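PDB 5JDK: switch-activating protein 1 from Schizosaccharomyces pombe, which binds specific DNA sequences required for mating-type switching and the ribosomal replication fork barrier, where it blocks fork passage, this chain being its N-terminal DNA-binding domain. Local coordinates for residues K39-V44 against I86-V91. Residues are numbered along the deposited sequence; the frame is centred on the assembly and turned at random.
Sequences KLMRLV and ISIMRV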
loop_
_atom_site.group_PDB
_atom_site.type_symbol
_atom_site.label_atom_id
_atom_site.label_comp_id
_atom_site.label_asym_id
_atom_site.label_seq_id
_atom_site.Cartn_x
_atom_site.Cartn_y
_atom_site.Cartn_z
ATOM N N LYS A 39 6.570 -3.675 -6.673
ATOM C CA LYS A 39 5.645 -3.657 -7.805
ATOM C C LYS A 39 4.201 -3.455 -7.347
ATOM O O LYS A 39 3.441 -2.672 -7.951
ATOM C CB LYS A 39 5.776 -4.950 -8.601
ATOM C CG LYS A 39 7.095 -5.069 -9.350
ATOM C CD LYS A 39 7.206 -6.401 -10.072
ATOM C CE LYS A 39 8.479 -6.477 -10.897
ATOM N NZ LYS A 39 8.647 -7.810 -11.533
ATOM N N LEU A 40 3.807 -4.161 -6.283
ATOM C CA LEU A 40 2.453 -4.053 -5.760
ATOM C C LEU A 40 2.167 -2.639 -5.274
ATOM O O LEU A 40 1.129 -2.049 -5.621
ATOM C CB LEU A 40 2.259 -5.071 -4.642
ATOM C CG LEU A 40 0.919 -5.050 -3.915
ATOM C CD1 LEU A 40 -0.232 -5.249 -4.874
ATOM C CD2 LEU A 40 0.901 -6.124 -2.849
ATOM N N MET A 41 3.067 -2.073 -4.454
ATOM C CA MET A 41 2.814 -0.737 -3.927
ATOM C C MET A 41 2.904 0.341 -4.998
ATOM O O MET A 41 2.206 1.352 -4.897
ATOM C CB MET A 41 3.720 -0.445 -2.740
ATOM C CG MET A 41 3.409 -1.287 -1.531
ATOM S SD MET A 41 1.723 -1.183 -0.928
ATOM C CE MET A 41 1.670 0.522 -0.389
ATOM N N ARG A 42 3.726 0.149 -6.030
ATOM C CA ARG A 42 3.689 1.066 -7.161
ATOM C C ARG A 42 2.295 1.108 -7.765
ATOM O O ARG A 42 1.789 2.184 -8.098
ATOM C CB ARG A 42 4.692 0.647 -8.235
ATOM C CG ARG A 42 6.146 0.958 -7.912
ATOM C CD ARG A 42 7.057 0.418 -8.994
ATOM N NE ARG A 42 8.462 0.622 -8.693
ATOM C CZ ARG A 42 9.448 -0.032 -9.295
ATOM N NH1 ARG A 42 9.178 -0.931 -10.234
ATOM N NH2 ARG A 42 10.704 0.209 -8.957
ATOM N N LEU A 43 1.665 -0.060 -7.936
ATOM C CA LEU A 43 0.306 -0.088 -8.483
ATOM C C LEU A 43 -0.703 0.556 -7.544
ATOM O O LEU A 43 -1.576 1.313 -7.981
ATOM C CB LEU A 43 -0.116 -1.526 -8.751
ATOM C CG LEU A 43 0.563 -2.239 -9.903
ATOM C CD1 LEU A 43 0.161 -3.698 -9.889
ATOM C CD2 LEU A 43 0.205 -1.587 -11.224
ATOM N N VAL A 44 -0.620 0.239 -6.254
ATOM C CA VAL A 44 -1.525 0.836 -5.277
ATOM C C VAL A 44 -1.446 2.358 -5.342
ATOM O O VAL A 44 -2.464 3.058 -5.420
ATOM C CB VAL A 44 -1.180 0.303 -3.875
ATOM C CG1 VAL A 44 -1.875 1.092 -2.792
ATOM C CG2 VAL A 44 -1.544 -1.176 -3.765
ATOM N N ILE A 86 -1.813 -4.765 3.852
ATOM C CA ILE A 86 -1.884 -4.563 5.298
ATOM C C ILE A 86 -0.554 -4.893 5.946
ATOM O O ILE A 86 -0.050 -4.142 6.793
ATOM C CB ILE A 86 -3.031 -5.387 5.906
ATOM C CG1 ILE A 86 -4.359 -4.742 5.508
ATOM C CG2 ILE A 86 -2.911 -5.488 7.420
ATOM C CD1 ILE A 86 -5.588 -5.574 5.837
ATOM N N SER A 87 0.025 -6.032 5.570
ATOM C CA SER A 87 1.298 -6.443 6.147
ATOM C C SER A 87 2.429 -5.496 5.763
ATOM O O SER A 87 3.252 -5.133 6.615
ATOM C CB SER A 87 1.627 -7.869 5.723
ATOM O OG SER A 87 2.837 -8.275 6.333
ATOM N N ILE A 88 2.495 -5.088 4.493
ATOM C CA ILE A 88 3.502 -4.116 4.080
ATOM C C ILE A 88 3.405 -2.857 4.937
ATOM O O ILE A 88 4.423 -2.293 5.366
ATOM C CB ILE A 88 3.353 -3.814 2.575
ATOM C CG1 ILE A 88 3.836 -5.008 1.741
ATOM C CG2 ILE A 88 4.094 -2.529 2.179
ATOM C CD1 ILE A 88 3.384 -4.978 0.309
ATOM N N MET A 89 2.187 -2.364 5.150
ATOM C CA MET A 89 2.019 -1.136 5.920
ATOM C C MET A 89 2.331 -1.326 7.402
ATOM O O MET A 89 2.846 -0.402 8.047
ATOM C CB MET A 89 0.614 -0.581 5.709
ATOM C CG MET A 89 0.328 -0.158 4.272
ATOM S SD MET A 89 1.460 1.088 3.604
ATOM C CE MET A 89 0.989 2.523 4.569
ATOM N N ARG A 90 2.031 -2.498 7.960
ATOM C CA ARG A 90 2.394 -2.764 9.343
ATOM C C ARG A 90 3.907 -2.796 9.501
ATOM O O ARG A 90 4.463 -2.200 10.440
ATOM C CB ARG A 90 1.777 -4.081 9.799
ATOM C CG ARG A 90 2.045 -4.339 11.256
ATOM C CD ARG A 90 1.234 -5.491 11.785
ATOM N NE ARG A 90 1.595 -5.804 13.167
ATOM C CZ ARG A 90 1.045 -5.244 14.242
ATOM N NH1 ARG A 90 0.105 -4.318 14.111
ATOM N NH2 ARG A 90 1.453 -5.602 15.451
ATOM N N VAL A 91 4.592 -3.466 8.571
ATOM C CA VAL A 91 6.048 -3.478 8.598
ATOM C C VAL A 91 6.588 -2.069 8.418
ATOM O O VAL A 91 7.555 -1.682 9.079
ATOM C CB VAL A 91 6.599 -4.467 7.558
ATOM C CG1 VAL A 91 8.102 -4.299 7.396
ATOM C CG2 VAL A 91 6.249 -5.889 7.979
#
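M41 and I88 carry a wholly apolar contact between segments 39-44 and 86-91, whose axes cross at 99° and approach to 11.7 Å, so side chains alone bridge the gap. The two chains run alongside each other in opposite directions, with M41 CG 4.0 Å from I88 CG2. That same CG also touches I88 CD1, so both branches of the isoleucine are engaged, and M41 SD rests against I88 CG2. L40 adds one methyl, its CD2 4.2 Å from I88 CD1, the leucine crossing the isoleucine at a slant. Sulfur meets methyl at the other flank, where M41 CE sits 4.0 Å from M89 SD. M41 is bent at chi2 and chi3 (-56° and -66°), which turns CE away from I88 and brings it to M89 SD. Cut back to an alanine here, the side chain would lose CG, SD and CE, which is likely to leave I88 CG2 and M89 SD without their M41 contacts across this interface and open a gap between the helices. The contact lies in the core of this all-helical domain, which belongs to the helix-turn-helix clan, and joins helix 34-46 to helix 78-98. Helix 107-131 closes over M41 and I88 with L112 and C116, while I63 of helix 56-71 packs on L40.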